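Local coordinates for protein phosphoglycerol transferase GacH (Streptococcus pyogenes MGAS5005, PDB 6DGM) that probably transfers glycerol phosphate onto the rhamnose polysaccharide of the streptococcal cell wall, through an extracellular, manganese-binding domain of the alkaline phosphatase and sulfatase superfamily, at residues 24-29 and 325-331; 100-105 and 358-362; 211-215 and 234-238. One frame throughout, in Å; residues are numbered along the deposited sequence.

Contact 1: 24-29 and 325-331; sequences LAEDIN and KVSPYYA
Asn29, with 82 Å² covered, dominates this contact, followed by Val326 and Ala331 at 57 Å² each. Residues 24-29 end helix 11-29; residues 325-327 run extended (phi/psi -65/147, -109/155, -81/166) before helix 328-339 starts at Pro328. The contact thus joins the end of one helix to the start of the other, beside the calcium ligands Asp31 and Asp323, whose side chains are about 6 and 7 Å from that of Ile28. The CA atoms of Asn29 and Lys325 lie 5.1 Å apart, as do those of Ala25 and Pro328. Asn29, chi1 -69° and chi2 -11°, turns its amide onto Val326: OD1 accepts from Val326 N at 2.8 Å and ND2 donates to Val326 O at 2.9 Å, both at 168°, a two-hydrogen-bond pairing with the backbone of one residue. Val326, chi1 m, places CG2 4.0 Å from Ile28 CG2. Ala331 sets CB 4.0 Å from Ala25 CB and 3.9 Å from Ile28 CD1. Ser327 is the N-cap: with chi1 at 58°, its OG accepts from Tyr330 N at 3.1 Å. Lys325 NZ adds a weak bond to Asn29 O at 3.3 Å, its stronger partner being the carbonyl of Arg32. The chemistry implies a division: small Ala25 and Ala331 permit close approach, with Leu24, Ile28 and Val326 packed around them, and the Asn29 amide satisfies both backbone polar groups of Val326 where the extended loop passes the end of helix 11-29.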
loop_
_atom_site.group_PDB
_atom_site.type_symbol
_atom_site.label_atom_id
_atom_site.label_comp_id
_atom_site.label_asym_id
_atom_site.label_seq_id
_atom_site.Cartn_x
_atom_site.Cartn_y
_atom_site.Cartn_z
ATOM N N LEU A 24 20.936 7.978 13.071
ATOM C CA LEU A 24 20.771 6.779 12.257
ATOM C C LEU A 24 20.544 7.148 10.793
ATOM O O LEU A 24 21.093 6.505 9.895
ATOM C CB LEU A 24 19.630 5.914 12.787
ATOM C CG LEU A 24 19.446 4.600 12.023
ATOM C CD1 LEU A 24 20.646 3.700 12.200
ATOM C CD2 LEU A 24 18.191 3.886 12.470
ATOM N N ALA A 25 19.777 8.207 10.537
ATOM C CA ALA A 25 19.596 8.667 9.165
ATOM C C ALA A 25 20.928 9.036 8.521
ATOM O O ALA A 25 21.181 8.708 7.353
ATOM C CB ALA A 25 18.640 9.859 9.145
ATOM N N GLU A 26 21.793 9.733 9.263
ATOM C CA GLU A 26 23.121 10.046 8.748
ATOM C C GLU A 26 23.902 8.773 8.451
ATOM O O GLU A 26 24.555 8.670 7.410
ATOM C CB GLU A 26 23.850 10.937 9.753
ATOM C CG GLU A 26 23.194 12.308 9.896
ATOM C CD GLU A 26 23.677 13.084 11.110
ATOM O OE1 GLU A 26 24.732 12.724 11.675
ATOM O OE2 GLU A 26 22.990 14.053 11.497
ATOM N N ASP A 27 23.836 7.783 9.342
ATOM C CA ASP A 27 24.555 6.538 9.105
ATOM C C ASP A 27 24.015 5.824 7.871
ATOM O O ASP A 27 24.782 5.364 7.016
ATOM C CB ASP A 27 24.467 5.631 10.335
ATOM C CG ASP A 27 25.199 6.205 11.550
ATOM O OD1 ASP A 27 26.141 7.005 11.377
ATOM O OD2 ASP A 27 24.826 5.840 12.687
ATOM N N ILE A 28 22.688 5.737 7.749
ATOM C CA ILE A 28 22.094 5.071 6.593
ATOM C C ILE A 28 22.463 5.794 5.307
ATOM O O ILE A 28 22.788 5.165 4.293
ATOM C CB ILE A 28 20.563 4.977 6.751
ATOM C CG1 ILE A 28 20.188 4.023 7.877
ATOM C CG2 ILE A 28 19.906 4.529 5.413
ATOM C CD1 ILE A 28 18.729 4.115 8.301
ATOM N N ASN A 29 22.380 7.124 5.312
ATOM C CA ASN A 29 22.554 7.881 4.076
ATOM C C ASN A 29 23.972 7.817 3.529
ATOM O O ASN A 29 24.163 8.083 2.340
ATOM C CB ASN A 29 22.052 9.312 4.264
ATOM C CG ASN A 29 20.539 9.366 4.408
ATOM O OD1 ASN A 29 19.867 8.375 4.162
ATOM N ND2 ASN A 29 20.005 10.515 4.805
ATOM N N LYS A 325 18.067 8.297 0.026
ATOM C CA LYS A 325 18.381 8.823 1.340
ATOM C C LYS A 325 17.113 9.062 2.152
ATOM O O LYS A 325 16.064 9.440 1.621
ATOM C CB LYS A 325 19.167 10.120 1.185
ATOM C CG LYS A 325 20.535 9.921 0.557
ATOM C CD LYS A 325 21.186 11.266 0.254
ATOM C CE LYS A 325 22.422 11.113 -0.639
ATOM N NZ LYS A 325 23.492 10.349 0.037
ATOM N N VAL A 326 17.236 8.871 3.468
ATOM C CA VAL A 326 16.093 8.888 4.373
ATOM C C VAL A 326 16.111 10.127 5.254
ATOM O O VAL A 326 17.164 10.719 5.525
ATOM C CB VAL A 326 16.006 7.607 5.240
ATOM C CG1 VAL A 326 15.800 6.387 4.368
ATOM C CG2 VAL A 326 17.248 7.447 6.114
ATOM N N SER A 327 14.930 10.511 5.708
ATOM C CA SER A 327 14.792 11.392 6.855
ATOM C C SER A 327 14.925 10.578 8.138
ATOM O O SER A 327 14.840 9.342 8.120
ATOM C CB SER A 327 13.401 12.016 6.848
ATOM O OG SER A 327 12.424 10.974 6.876
ATOM N N PRO A 328 15.120 11.241 9.272
ATOM C CA PRO A 328 15.073 10.517 10.552
ATOM C C PRO A 328 13.805 9.700 10.719
ATOM O O PRO A 328 13.864 8.547 11.169
ATOM C CB PRO A 328 15.188 11.648 11.579
ATOM C CG PRO A 328 16.023 12.726 10.855
ATOM C CD PRO A 328 15.489 12.664 9.441
ATOM N N TYR A 329 12.651 10.265 10.350
ATOM C CA TYR A 329 11.395 9.513 10.363
ATOM C C TYR A 329 11.513 8.212 9.569
ATOM O O TYR A 329 11.166 7.143 10.068
ATOM C CB TYR A 329 10.277 10.400 9.796
ATOM C CG TYR A 329 8.871 9.802 9.793
ATOM C CD1 TYR A 329 8.321 9.251 10.946
ATOM C CD2 TYR A 329 8.077 9.838 8.648
ATOM C CE1 TYR A 329 7.033 8.722 10.944
ATOM C CE2 TYR A 329 6.781 9.322 8.638
ATOM C CZ TYR A 329 6.271 8.770 9.785
ATOM O OH TYR A 329 4.988 8.271 9.788
ATOM N N TYR A 330 12.018 8.279 8.331
ATOM C CA TYR A 330 12.139 7.057 7.528
ATOM C C TYR A 330 13.282 6.154 7.979
ATOM O O TYR A 330 13.239 4.950 7.692
ATOM C CB TYR A 330 12.165 7.366 6.015
ATOM C CG TYR A 330 10.798 7.841 5.539
ATOM C CD1 TYR A 330 9.673 7.051 5.707
ATOM C CD2 TYR A 330 10.639 9.080 4.964
ATOM C CE1 TYR A 330 8.417 7.499 5.312
ATOM C CE2 TYR A 330 9.414 9.526 4.554
ATOM C CZ TYR A 330 8.305 8.743 4.733
ATOM O OH TYR A 330 7.089 9.225 4.317
ATOM N N ALA A 331 14.269 6.684 8.718
ATOM C CA ALA A 331 15.242 5.825 9.387
ATOM C C ALA A 331 14.561 4.975 10.463
ATOM O O ALA A 331 14.772 3.760 10.538
ATOM C CB ALA A 331 16.371 6.668 9.998
#

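Contact 2: 100-105 and 358-362; sequences LPFYNF and LKNIQ
Leu100 opens an extended approach (phi/psi -92/119, then -73/138 at Pro101) that tightens into a 3-10 turn at 102-104; the partner, 358-362, is regular helix. The CA atoms of Leu100 and Gln362 are 6.5 Å apart, those of Asn104 and Lys359 6.8 Å. Leu100, chi1 m and chi2 t, rests CD2 3.9 Å from Gln362 CG. Pro101 does two jobs: its CG packs 3.7 Å from Leu358 CD2, and its carbonyl O accepts from Gln362 NE2 at 2.9 Å (153°) as well as from Asn104 N at 3.1 Å within the turn. Asn104, chi1 -78°, points at the helix and donates from ND2 to Gln362 OE1 at 3.1 Å (158°); ND2 also bonds Gln355, nearly one turn earlier than Leu358 on the same helix. Asn104 OD1 lies 3.2 Å from Lys359 CE. Gln362 NE2 lies over one face of the Phe105 ring, 3.3 Å from Phe105 CE2. Gln362 can reach all of these because chi1 -177° and chi2 164° extend it fully, burying 116 Å². The result is a glutamine side-chain amide bridging a 3-10 turn, which fastens the loop after helix 89-98 to C-terminal helix 349-365 in this sulfatase-like domain.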
loop_
_atom_site.group_PDB
_atom_site.type_symbol
_atom_site.label_atom_id
_atom_site.label_comp_id
_atom_site.label_asym_id
_atom_site.label_seq_id
_atom_site.Cartn_x
_atom_site.Cartn_y
_atom_site.Cartn_z
ATOM N N LEU A 100 2.101 5.027 9.301
ATOM C CA LEU A 100 1.701 4.817 10.688
ATOM C C LEU A 100 0.821 3.568 10.773
ATOM O O LEU A 100 -0.240 3.530 10.128
ATOM C CB LEU A 100 0.929 6.028 11.189
ATOM C CG LEU A 100 1.720 7.347 11.203
ATOM C CD1 LEU A 100 0.836 8.517 11.577
ATOM C CD2 LEU A 100 2.931 7.260 12.147
ATOM N N PRO A 101 1.219 2.534 11.512
ATOM C CA PRO A 101 0.439 1.286 11.477
ATOM C C PRO A 101 -0.885 1.368 12.218
ATOM O O PRO A 101 -0.987 1.869 13.346
ATOM C CB PRO A 101 1.366 0.246 12.118
ATOM C CG PRO A 101 2.316 1.056 12.954
ATOM C CD PRO A 101 2.474 2.379 12.275
ATOM N N PHE A 102 -1.904 0.794 11.582
ATOM C CA PHE A 102 -3.222 0.665 12.197
ATOM C C PHE A 102 -3.144 -0.099 13.506
ATOM O O PHE A 102 -3.882 0.202 14.448
ATOM C CB PHE A 102 -4.123 -0.069 11.198
ATOM C CG PHE A 102 -5.603 0.080 11.438
ATOM C CD1 PHE A 102 -6.116 0.879 12.442
ATOM C CD2 PHE A 102 -6.486 -0.576 10.602
ATOM C CE1 PHE A 102 -7.487 1.010 12.613
ATOM C CE2 PHE A 102 -7.852 -0.450 10.772
ATOM C CZ PHE A 102 -8.350 0.341 11.772
ATOM N N TYR A 103 -2.249 -1.083 13.595
ATOM C CA TYR A 103 -2.186 -1.916 14.784
ATOM C C TYR A 103 -1.760 -1.152 16.032
ATOM O O TYR A 103 -1.918 -1.695 17.132
ATOM C CB TYR A 103 -1.296 -3.148 14.562
ATOM C CG TYR A 103 0.144 -2.912 14.214
ATOM C CD1 TYR A 103 1.028 -2.350 15.138
ATOM C CD2 TYR A 103 0.657 -3.301 12.979
ATOM C CE1 TYR A 103 2.345 -2.136 14.826
ATOM C CE2 TYR A 103 1.973 -3.103 12.665
ATOM C CZ TYR A 103 2.826 -2.516 13.596
ATOM O OH TYR A 103 4.153 -2.297 13.295
ATOM N N ASN A 104 -1.245 0.071 15.890
ATOM C CA ASN A 104 -0.898 0.894 17.043
ATOM C C ASN A 104 -2.003 1.854 17.450
ATOM O O ASN A 104 -1.908 2.465 18.520
ATOM C CB ASN A 104 0.387 1.676 16.799
ATOM C CG ASN A 104 1.615 0.818 16.959
ATOM O OD1 ASN A 104 1.567 -0.244 17.600
ATOM N ND2 ASN A 104 2.742 1.288 16.410
ATOM N N PHE A 105 -3.059 1.972 16.653
ATOM C CA PHE A 105 -4.187 2.791 17.056
ATOM C C PHE A 105 -5.157 1.962 17.889
ATOM O O PHE A 105 -5.057 0.738 17.975
ATOM C CB PHE A 105 -4.897 3.358 15.826
ATOM C CG PHE A 105 -4.129 4.445 15.123
ATOM C CD1 PHE A 105 -3.905 5.675 15.736
ATOM C CD2 PHE A 105 -3.621 4.236 13.864
ATOM C CE1 PHE A 105 -3.204 6.668 15.081
ATOM C CE2 PHE A 105 -2.925 5.228 13.206
ATOM C CZ PHE A 105 -2.711 6.435 13.800
ATOM N N LEU A 358 8.325 4.179 17.815
ATOM C CA LEU A 358 7.284 4.475 16.835
ATOM C C LEU A 358 6.010 4.987 17.489
ATOM O O LEU A 358 5.416 5.960 17.010
ATOM C CB LEU A 358 7.010 3.234 15.988
ATOM C CG LEU A 358 5.897 3.394 14.960
ATOM C CD1 LEU A 358 6.234 4.480 13.961
ATOM C CD2 LEU A 358 5.624 2.074 14.239
ATOM N N LYS A 359 5.568 4.347 18.582
ATOM C CA LYS A 359 4.310 4.750 19.208
ATOM C C LYS A 359 4.380 6.184 19.723
ATOM O O LYS A 359 3.405 6.935 19.627
ATOM C CB LYS A 359 3.952 3.791 20.340
ATOM C CG LYS A 359 3.508 2.408 19.878
ATOM C CD LYS A 359 3.415 1.406 21.013
ATOM C CE LYS A 359 2.989 0.049 20.479
ATOM N NZ LYS A 359 2.983 -1.006 21.516
ATOM N N ASN A 360 5.525 6.587 20.271
ATOM C CA ASN A 360 5.658 7.963 20.738
ATOM C C ASN A 360 5.546 8.952 19.584
ATOM O O ASN A 360 4.873 9.986 19.706
ATOM C CB ASN A 360 6.951 8.144 21.526
ATOM C CG ASN A 360 6.789 7.777 22.988
ATOM O OD1 ASN A 360 6.089 8.464 23.729
ATOM N ND2 ASN A 360 7.403 6.675 23.406
ATOM N N ILE A 361 6.180 8.649 18.444
ATOM C CA ILE A 361 6.067 9.510 17.266
ATOM C C ILE A 361 4.630 9.532 16.761
ATOM O O ILE A 361 4.066 10.589 16.441
ATOM C CB ILE A 361 7.036 9.027 16.169
ATOM C CG1 ILE A 361 8.493 9.157 16.634
ATOM C CG2 ILE A 361 6.779 9.777 14.842
ATOM C CD1 ILE A 361 8.938 10.580 16.974
ATOM N N GLN A 362 4.031 8.348 16.658
ATOM C CA GLN A 362 2.680 8.196 16.127
ATOM C C GLN A 362 1.666 8.916 16.995
ATOM O O GLN A 362 0.743 9.568 16.481
ATOM C CB GLN A 362 2.392 6.697 16.075
ATOM C CG GLN A 362 1.056 6.286 15.476
ATOM C CD GLN A 362 1.030 4.812 15.110
ATOM O OE1 GLN A 362 2.021 4.095 15.278
ATOM N NE2 GLN A 362 -0.121 4.345 14.632
#

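Contact 3: 211-215 and 234-238; sequences PWSSD and NLTSY
Residues 211-215 form an irregular, largely extended loop: a cis peptide precedes Pro211, and phi/psi run -101/126, -138/111 and -161/127 through Trp212, Ser213 and Ser214 before Asp215 turns to -98/-11. They lie against regular helix at 234-238, part of helix 229-257, with closest CA register between Ser214 and Ser237 at 4.9 Å. No direct hydrogen bond joins the two segments; three waters do the polar work. The first accepts from Trp212 N (3.1 Å) and donates to Asn234 OD1 (2.8 Å). The second donates to Trp212 O (2.7 Å), Asn234 OD1 (2.8 Å) and Ser237 OG (3.1 Å). The third accepts from Ser214 N (3.0 Å) and donates to Ser237 OG (2.7 Å), which also bonds the carbonyl of His233. Ser237 CB also approaches Trp212 O directly, at 3.6 Å. Trp212, chi1 -52° and chi2 -79°, buries 110 Å². Its five-membered ring and the Tyr238 ring, chi1 170°, make a T-shaped pair, the tyrosine edge toward the indole face, with centroids 5.4 Å apart and planes at 79°; Trp212 NE1 is 3.8 Å from Tyr238 CD1. Both polar ends are held: NE1 by Asn208 O, and the tyrosine OH by Ser48 O and Ser50 N. The Trp212 side chain lies about 7 Å from those of the manganese ligands Glu47 and His271. This edge-to-face pair, with water-bridged packing of a loop on a helix, flanks the manganese and sn-glycerol-1-phosphate site without touching either ligand; that site is probably the active site, as in LTA-synthase relatives.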
loop_
_atom_site.group_PDB
_atom_site.type_symbol
_atom_site.label_atom_id
_atom_site.label_comp_id
_atom_site.label_asym_id
_atom_site.label_seq_id
_atom_site.Cartn_x
_atom_site.Cartn_y
_atom_site.Cartn_z
ATOM N N PRO A 211 -19.350 -7.059 -6.282
ATOM C CA PRO A 211 -19.607 -8.436 -6.716
ATOM C C PRO A 211 -18.860 -8.760 -8.011
ATOM O O PRO A 211 -18.649 -7.867 -8.845
ATOM C CB PRO A 211 -21.120 -8.448 -6.932
ATOM C CG PRO A 211 -21.448 -7.081 -7.355
ATOM C CD PRO A 211 -20.440 -6.147 -6.704
ATOM N N TRP A 212 -18.484 -10.031 -8.154
ATOM C CA TRP A 212 -17.638 -10.491 -9.252
ATOM C C TRP A 212 -18.511 -11.149 -10.309
ATOM O O TRP A 212 -19.299 -12.046 -9.999
ATOM C CB TRP A 212 -16.596 -11.493 -8.735
ATOM C CG TRP A 212 -15.855 -10.938 -7.576
ATOM C CD1 TRP A 212 -14.836 -10.050 -7.622
ATOM C CD2 TRP A 212 -16.112 -11.187 -6.181
ATOM N NE1 TRP A 212 -14.425 -9.731 -6.351
ATOM C CE2 TRP A 212 -15.200 -10.409 -5.448
ATOM C CE3 TRP A 212 -17.032 -11.986 -5.491
ATOM C CZ2 TRP A 212 -15.167 -10.413 -4.055
ATOM C CZ3 TRP A 212 -17.004 -11.988 -4.103
ATOM C CH2 TRP A 212 -16.075 -11.208 -3.404
ATOM N N SER A 213 -18.392 -10.695 -11.552
ATOM C CA SER A 213 -19.222 -11.214 -12.641
ATOM C C SER A 213 -18.337 -11.395 -13.860
ATOM O O SER A 213 -17.889 -10.407 -14.447
ATOM C CB SER A 213 -20.363 -10.251 -12.964
ATOM O OG SER A 213 -21.309 -10.818 -13.871
ATOM N N SER A 214 -18.090 -12.642 -14.240
ATOM C CA SER A 214 -17.273 -12.913 -15.416
ATOM C C SER A 214 -17.526 -14.330 -15.888
ATOM O O SER A 214 -17.403 -15.273 -15.107
ATOM C CB SER A 214 -15.785 -12.731 -15.084
ATOM O OG SER A 214 -15.011 -12.910 -16.257
ATOM N N ASP A 215 -17.868 -14.482 -17.173
ATOM C CA ASP A 215 -18.071 -15.790 -17.765
ATOM C C ASP A 215 -16.868 -16.306 -18.527
ATOM O O ASP A 215 -16.851 -17.492 -18.873
ATOM C CB ASP A 215 -19.287 -15.747 -18.697
ATOM C CG ASP A 215 -20.582 -15.763 -17.919
ATOM O OD1 ASP A 215 -20.799 -16.783 -17.248
ATOM O OD2 ASP A 215 -21.314 -14.751 -17.906
ATOM N N ASN A 234 -18.475 -17.554 -7.159
ATOM C CA ASN A 234 -17.753 -16.326 -6.862
ATOM C C ASN A 234 -16.249 -16.503 -7.045
ATOM O O ASN A 234 -15.581 -15.642 -7.625
ATOM C CB ASN A 234 -18.052 -15.880 -5.435
ATOM C CG ASN A 234 -19.347 -15.114 -5.324
ATOM O OD1 ASN A 234 -19.782 -14.472 -6.265
ATOM N ND2 ASN A 234 -19.973 -15.187 -4.163
ATOM N N LEU A 235 -15.700 -17.612 -6.550
ATOM C CA LEU A 235 -14.272 -17.842 -6.691
ATOM C C LEU A 235 -13.884 -17.949 -8.157
ATOM O O LEU A 235 -12.850 -17.410 -8.575
ATOM C CB LEU A 235 -13.861 -19.106 -5.940
ATOM C CG LEU A 235 -12.382 -19.511 -6.058
ATOM C CD1 LEU A 235 -11.426 -18.437 -5.531
ATOM C CD2 LEU A 235 -12.144 -20.849 -5.342
ATOM N N THR A 236 -14.701 -18.651 -8.955
ATOM C CA THR A 236 -14.418 -18.780 -10.382
ATOM C C THR A 236 -14.466 -17.426 -11.074
ATOM O O THR A 236 -13.571 -17.093 -11.857
ATOM C CB THR A 236 -15.407 -19.764 -11.008
ATOM O OG1 THR A 236 -15.141 -21.073 -10.498
ATOM C CG2 THR A 236 -15.302 -19.774 -12.552
ATOM N N SER A 237 -15.515 -16.635 -10.811
ATOM C CA SER A 237 -15.617 -15.314 -11.421
ATOM C C SER A 237 -14.442 -14.430 -11.018
ATOM O O SER A 237 -13.885 -13.699 -11.848
ATOM C CB SER A 237 -16.917 -14.632 -10.973
ATOM O OG SER A 237 -18.049 -15.419 -11.297
ATOM N N TYR A 238 -14.086 -14.453 -9.734
ATOM C CA TYR A 238 -12.944 -13.682 -9.250
ATOM C C TYR A 238 -11.648 -14.122 -9.921
ATOM O O TYR A 238 -10.829 -13.281 -10.315
ATOM C CB TYR A 238 -12.848 -13.853 -7.736
ATOM C CG TYR A 238 -11.579 -13.317 -7.122
ATOM C CD1 TYR A 238 -11.438 -11.966 -6.882
ATOM C CD2 TYR A 238 -10.536 -14.174 -6.782
ATOM C CE1 TYR A 238 -10.264 -11.474 -6.319
ATOM C CE2 TYR A 238 -9.376 -13.701 -6.211
ATOM C CZ TYR A 238 -9.246 -12.345 -5.994
ATOM O OH TYR A 238 -8.081 -11.866 -5.423
HETATM O O HOH W 1 -20.320 -11.743 -6.406
HETATM O O HOH W 2 -19.994 -14.526 -9.061
HETATM O O HOH W 3 -20.033 -14.517 -12.915
#

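In the fold
Contacts 1 and 2 are neighbours, with centres 19 Å apart, and they touch through Tyr329 of segment 325-331, whose OH lies 3.3 Å from Leu100 CD2 and whose CE1 lies 4.0 Å from Ile361 CG2. Helices 328-339 and 349-365 follow each other in the chain, so the two contacts tie consecutive C-terminal helices to earlier parts of the chain. Contact 3 lies across the centre of the chain, its own centre 45 Å from that of contact 1 and 37 Å from that of contact 2, touching neither. The bound groups follow this division: calcium is about 8 Å from the Ile28 side chain, manganese and sn-glycerol-1-phosphate each about 9 Å from that of Trp212, and contact 2 lies away from both sites.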